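Local atomic coordinates of lyase/mutase (Burkholderia cenocepacia, PDB entry 4LSB), a protein that is a lyase or mutase built on a TIM-barrel fold and holds a magnesium ion. Residues Asp13-His18 with Leu155-Thr160; Ala76-Ile81 with Ile111-Glu116. All coordinates share one frame; numbering follows the deposited sequence.

Contact 1: Asp13-His18 with Leu155-Thr160; sequences DLQARH and LPFPFT
Gln-15 lays its side chain across the ring of Phe-157, joining the helix that opens the modelled chain to a loop 137 residues further on. CB leaves the helix toward the loop and carries the chain to CG, which sits over one face of the ring, 4.1 Å from the Phe-157 centroid and 22° off the normal, a CH-pi contact shifted toward the rim. Beyond it the amide carbon comes close to the far end of the ring, with CD 3.5 Å from Phe-157 CZ. At the tip the two arms part: OE1 lies 3.7 Å from Phe-157 CE2, while NE2 passes 3.4 Å from Phe-157 CZ. The amide plane is tilted 31° from the ring plane. NE2 is gripped by the carbonyl oxygen of Ala-115, with a weak second bond to that of Ala-119, which should restrain the amide's rotation. A glutamine suits this place because its CG methylene can pack on an aromatic while its amide reaches backbone carbonyls. In this TIM barrel segment 155-160 leads from helix 138-153 into strand 160-164, so the N-terminal helix packs at the end of the barrel where the strands begin. Ala-16, small enough to let the backbones approach, adds a contact between its CB and Phe-157 CB at 4.2 Å. The Phe-157 side chain also touches Ala-19, one turn on from Ala-16.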
loop_
_atom_site.group_PDB
_atom_site.type_symbol
_atom_site.label_atom_id
_atom_site.label_comp_id
_atom_site.label_asym_id
_atom_site.label_seq_id
_atom_site.Cartn_x
_atom_site.Cartn_y
_atom_site.Cartn_z
ATOM N N ASP B 13 28.204 -2.390 -6.456
ATOM C CA ASP B 13 28.675 -1.942 -7.770
ATOM C C ASP B 13 27.405 -1.907 -8.651
ATOM O O ASP B 13 27.384 -1.303 -9.718
ATOM C CB ASP B 13 29.708 -2.927 -8.357
ATOM N N LEU B 14 26.363 -2.597 -8.174
ATOM C CA LEU B 14 25.002 -2.475 -8.681
ATOM C C LEU B 14 24.519 -1.007 -8.754
ATOM O O LEU B 14 23.921 -0.587 -9.741
ATOM C CB LEU B 14 24.065 -3.300 -7.808
ATOM C CG LEU B 14 22.562 -3.293 -8.138
ATOM C CD1 LEU B 14 22.305 -3.810 -9.552
ATOM C CD2 LEU B 14 21.774 -4.119 -7.123
ATOM N N GLN B 15 24.793 -0.233 -7.713
ATOM C CA GLN B 15 24.381 1.161 -7.727
ATOM C C GLN B 15 24.992 1.906 -8.897
ATOM O O GLN B 15 24.300 2.686 -9.555
ATOM C CB GLN B 15 24.764 1.883 -6.453
ATOM C CG GLN B 15 24.133 3.261 -6.396
ATOM C CD GLN B 15 24.212 3.880 -5.035
ATOM O OE1 GLN B 15 25.041 3.495 -4.215
ATOM N NE2 GLN B 15 23.344 4.814 -4.776
ATOM N N ALA B 16 26.275 1.668 -9.150
ATOM C CA ALA B 16 26.937 2.325 -10.259
ATOM C C ALA B 16 26.338 1.892 -11.606
ATOM O O ALA B 16 26.193 2.717 -12.505
ATOM C CB ALA B 16 28.422 2.065 -10.229
ATOM N N ARG B 17 25.968 0.621 -11.718
ATOM C CA ARG B 17 25.328 0.095 -12.942
ATOM C C ARG B 17 23.977 0.784 -13.120
ATOM O O ARG B 17 23.694 1.264 -14.182
ATOM C CB ARG B 17 25.122 -1.422 -12.909
ATOM N N HIS B 18 23.172 0.843 -12.064
ATOM C CA HIS B 18 21.881 1.519 -12.142
ATOM C C HIS B 18 22.015 2.979 -12.447
ATOM O O HIS B 18 21.191 3.536 -13.177
ATOM C CB HIS B 18 21.108 1.366 -10.858
ATOM C CG HIS B 18 20.589 -0.008 -10.658
ATOM N ND1 HIS B 18 20.080 -0.434 -9.461
ATOM C CD2 HIS B 18 20.455 -1.037 -11.517
ATOM C CE1 HIS B 18 19.644 -1.669 -9.580
ATOM N NE2 HIS B 18 19.866 -2.066 -10.821
ATOM N N LEU B 155 29.939 12.125 -5.884
ATOM C CA LEU B 155 29.666 10.722 -5.734
ATOM C C LEU B 155 30.445 9.974 -6.795
ATOM O O LEU B 155 30.765 10.566 -7.834
ATOM C CB LEU B 155 28.162 10.432 -5.937
ATOM C CG LEU B 155 27.206 11.063 -4.905
ATOM C CD1 LEU B 155 25.774 10.927 -5.366
ATOM C CD2 LEU B 155 27.391 10.487 -3.508
ATOM N N PRO B 156 30.700 8.688 -6.562
ATOM C CA PRO B 156 31.542 7.912 -7.513
ATOM C C PRO B 156 30.757 7.275 -8.689
ATOM O O PRO B 156 31.227 6.325 -9.326
ATOM C CB PRO B 156 32.145 6.826 -6.624
ATOM C CG PRO B 156 31.122 6.589 -5.577
ATOM C CD PRO B 156 30.481 7.944 -5.309
ATOM N N PHE B 157 29.579 7.803 -8.955
ATOM C CA PHE B 157 28.736 7.367 -10.079
ATOM C C PHE B 157 27.898 8.561 -10.453
ATOM O O PHE B 157 27.822 9.522 -9.686
ATOM C CB PHE B 157 27.834 6.195 -9.691
ATOM C CG PHE B 157 27.070 6.417 -8.433
ATOM C CD1 PHE B 157 25.900 7.178 -8.421
ATOM C CD2 PHE B 157 27.525 5.882 -7.248
ATOM C CE1 PHE B 157 25.204 7.386 -7.243
ATOM C CE2 PHE B 157 26.835 6.087 -6.084
ATOM C CZ PHE B 157 25.680 6.847 -6.073
ATOM N N PRO B 158 27.292 8.540 -11.659
ATOM C CA PRO B 158 26.550 9.709 -12.068
ATOM C C PRO B 158 25.192 9.792 -11.346
ATOM O O PRO B 158 24.345 8.902 -11.470
ATOM C CB PRO B 158 26.345 9.514 -13.576
ATOM C CG PRO B 158 26.734 8.118 -13.888
ATOM C CD PRO B 158 27.537 7.575 -12.741
ATOM N N PHE B 159 24.993 10.841 -10.590
ATOM C CA PHE B 159 23.731 11.036 -9.862
ATOM C C PHE B 159 22.909 12.022 -10.671
ATOM O O PHE B 159 23.411 13.108 -11.029
ATOM C CB PHE B 159 23.988 11.545 -8.450
ATOM C CG PHE B 159 22.732 11.741 -7.611
ATOM C CD1 PHE B 159 21.962 12.887 -7.729
ATOM C CD2 PHE B 159 22.360 10.785 -6.685
ATOM C CE1 PHE B 159 20.845 13.052 -6.958
ATOM C CE2 PHE B 159 21.240 10.939 -5.931
ATOM C CZ PHE B 159 20.471 12.084 -6.068
ATOM N N THR B 160 21.698 11.621 -11.039
ATOM C CA THR B 160 20.845 12.444 -11.893
ATOM C C THR B 160 19.973 13.336 -11.041
ATOM O O THR B 160 19.008 12.864 -10.410
ATOM C CB THR B 160 19.962 11.608 -12.816
ATOM O OG1 THR B 160 20.807 10.860 -13.682
ATOM C CG2 THR B 160 19.043 12.510 -13.631
#

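Contact 2: Ala76-Ile81 with Ile111-Glu116; sequences AMLDHI and IRLAAE
With chi1 at -68°, Leu-78 sets CG opposite its carbonyl carbon and beside its backbone N, so that the branched end stretches from helix 74-88 toward helix 104-116. Leu-113 adopts the same first torsion (-69°), and the two leucines meet at a slant. The methyl CD1 of Leu-78 presses on Leu-113 CB at 3.6 Å and also meets the methyl Leu-113 CD1 at 4.0 Å. Its sister methyl also reaches the backbone: Leu-78 CD2 lies 3.4 Å from Leu-113 O and 3.7 Å from Ala-114 N. One branch of the forked leucine thus meets the Leu-113 side chain, while the other lies mainly against the 113-114 peptide. One turn later Ile-81 follows on the same side of its helix, its long arm bringing CD1 to 4.2 Å from Ala-114 CB. Alanine fits here because a single methyl gives both larger residues an apolar surface while keeping the helices close; the axes of 76-81 and 111-116 approach to 9.4 Å. No hydrogen bond crosses the interface, which rests on apolar packing. The helices point the same general way, the segment axes crossing at -32°, as consecutive outer helices of a TIM barrel do. Between them the chain passes through strand 92-95, and Ala-114 touches Leu-96 just beyond that strand. Another side of helix 104-116 faces the next helix round the barrel, 138-153, where Ile-111 packs on Ala-148 and Ala-151.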
loop_
_atom_site.group_PDB
_atom_site.type_symbol
_atom_site.label_atom_id
_atom_site.label_comp_id
_atom_site.label_asym_id
_atom_site.label_seq_id
_atom_site.Cartn_x
_atom_site.Cartn_y
_atom_site.Cartn_z
ATOM N N ALA B 76 12.596 8.962 7.593
ATOM C CA ALA B 76 11.501 8.129 7.124
ATOM C C ALA B 76 11.658 7.940 5.609
ATOM O O ALA B 76 11.614 6.816 5.094
ATOM C CB ALA B 76 10.142 8.794 7.458
ATOM N N MET B 77 11.940 9.026 4.912
ATOM C CA MET B 77 12.146 8.946 3.442
ATOM C C MET B 77 13.388 8.123 3.071
ATOM O O MET B 77 13.383 7.335 2.133
ATOM C CB MET B 77 12.236 10.335 2.805
ATOM C CG MET B 77 11.993 10.330 1.308
ATOM S SD MET B 77 10.374 9.582 0.869
ATOM C CE MET B 77 9.224 10.832 1.428
ATOM N N LEU B 78 14.455 8.297 3.826
ATOM C CA LEU B 78 15.672 7.544 3.543
ATOM C C LEU B 78 15.445 6.040 3.692
ATOM O O LEU B 78 15.921 5.248 2.881
ATOM C CB LEU B 78 16.835 8.029 4.411
ATOM C CG LEU B 78 17.342 9.449 4.110
ATOM C CD1 LEU B 78 18.405 9.803 5.157
ATOM C CD2 LEU B 78 17.961 9.548 2.729
ATOM N N ASP B 79 14.739 5.633 4.750
ATOM C CA ASP B 79 14.350 4.250 4.904
ATOM C C ASP B 79 13.504 3.771 3.712
ATOM O O ASP B 79 13.711 2.648 3.220
ATOM C CB ASP B 79 13.574 4.015 6.221
ATOM C CG ASP B 79 14.467 4.092 7.451
ATOM O OD1 ASP B 79 15.684 3.846 7.352
ATOM O OD2 ASP B 79 13.933 4.406 8.535
ATOM N N HIS B 80 12.572 4.626 3.290
ATOM C CA HIS B 80 11.623 4.330 2.191
ATOM C C HIS B 80 12.402 4.153 0.883
ATOM O O HIS B 80 12.206 3.184 0.138
ATOM C CB HIS B 80 10.581 5.455 2.104
ATOM C CG HIS B 80 9.546 5.290 1.016
ATOM N ND1 HIS B 80 8.685 4.218 0.948
ATOM C CD2 HIS B 80 9.210 6.100 -0.019
ATOM C CE1 HIS B 80 7.875 4.365 -0.089
ATOM N NE2 HIS B 80 8.163 5.510 -0.679
ATOM N N ILE B 81 13.322 5.055 0.619
ATOM C CA ILE B 81 14.166 4.911 -0.568
ATOM C C ILE B 81 14.861 3.565 -0.553
ATOM O O ILE B 81 14.831 2.824 -1.550
ATOM C CB ILE B 81 15.225 6.002 -0.636
ATOM C CG1 ILE B 81 14.578 7.339 -0.933
ATOM C CG2 ILE B 81 16.246 5.647 -1.695
ATOM C CD1 ILE B 81 15.522 8.504 -0.639
ATOM N N ILE B 111 21.225 15.058 -0.333
ATOM C CA ILE B 111 21.682 14.343 -1.523
ATOM C C ILE B 111 22.639 13.195 -1.153
ATOM O O ILE B 111 22.507 12.069 -1.637
ATOM C CB ILE B 111 22.401 15.277 -2.538
ATOM C CG1 ILE B 111 21.436 16.299 -3.137
ATOM C CG2 ILE B 111 23.094 14.454 -3.637
ATOM C CD1 ILE B 111 20.253 15.675 -3.896
ATOM N N ARG B 112 23.604 13.451 -0.285
ATOM C CA ARG B 112 24.555 12.378 0.116
ATOM C C ARG B 112 23.857 11.226 0.778
ATOM O O ARG B 112 24.164 10.079 0.515
ATOM C CB ARG B 112 25.603 12.890 1.096
ATOM C CG ARG B 112 26.573 13.893 0.550
ATOM C CD ARG B 112 27.745 14.040 1.534
ATOM N NE ARG B 112 27.391 15.022 2.572
ATOM C CZ ARG B 112 27.428 16.347 2.391
ATOM N NH1 ARG B 112 27.844 16.842 1.224
ATOM N NH2 ARG B 112 27.056 17.173 3.384
ATOM N N LEU B 113 22.940 11.551 1.686
ATOM C CA LEU B 113 22.163 10.525 2.380
ATOM C C LEU B 113 21.263 9.715 1.436
ATOM O O LEU B 113 21.060 8.521 1.620
ATOM C CB LEU B 113 21.320 11.157 3.490
ATOM C CG LEU B 113 22.150 11.686 4.679
ATOM C CD1 LEU B 113 21.283 12.559 5.570
ATOM C CD2 LEU B 113 22.833 10.563 5.443
ATOM N N ALA B 114 20.705 10.378 0.439
ATOM C CA ALA B 114 19.799 9.700 -0.481
ATOM C C ALA B 114 20.617 8.736 -1.308
ATOM O O ALA B 114 20.207 7.622 -1.540
ATOM C CB ALA B 114 19.079 10.678 -1.377
ATOM N N ALA B 115 21.823 9.142 -1.696
ATOM C CA ALA B 115 22.699 8.240 -2.434
ATOM C C ALA B 115 23.105 7.054 -1.572
ATOM O O ALA B 115 23.091 5.906 -2.025
ATOM C CB ALA B 115 23.931 8.982 -2.971
ATOM N N GLU B 116 23.411 7.327 -0.299
ATOM C CA GLU B 116 23.819 6.289 0.614
ATOM C C GLU B 116 22.678 5.274 0.736
ATOM O O GLU B 116 22.926 4.072 0.775
ATOM C CB GLU B 116 24.202 6.939 1.940
ATOM C CG GLU B 116 24.877 6.077 2.969
ATOM C CD GLU B 116 25.317 6.935 4.175
ATOM O OE1 GLU B 116 26.531 7.288 4.243
ATOM O OE2 GLU B 116 24.454 7.311 5.023
#

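Overall arrangement
From the N terminus the chain first lays down 13-18, which meets its partner only after the first four strands have been laid down. Within that span 76-81 meets 111-116, so contact 2 closes a short loop of 29 residues holding strand 92-95. Only afterwards does 155-160 arrive and close contact 1, whose 136-residue loop encloses the other whole; the two do not cross. Their centres lie about 14 Å apart, and helix 104-116 serves both: Leu-155 and Phe-159 of contact 1 pack on its Ala-115 and Ile-111. That helix is thus held by helix 74-88 in contact 2 and by both partners of contact 1, Gln-15 bonding to Ala-115.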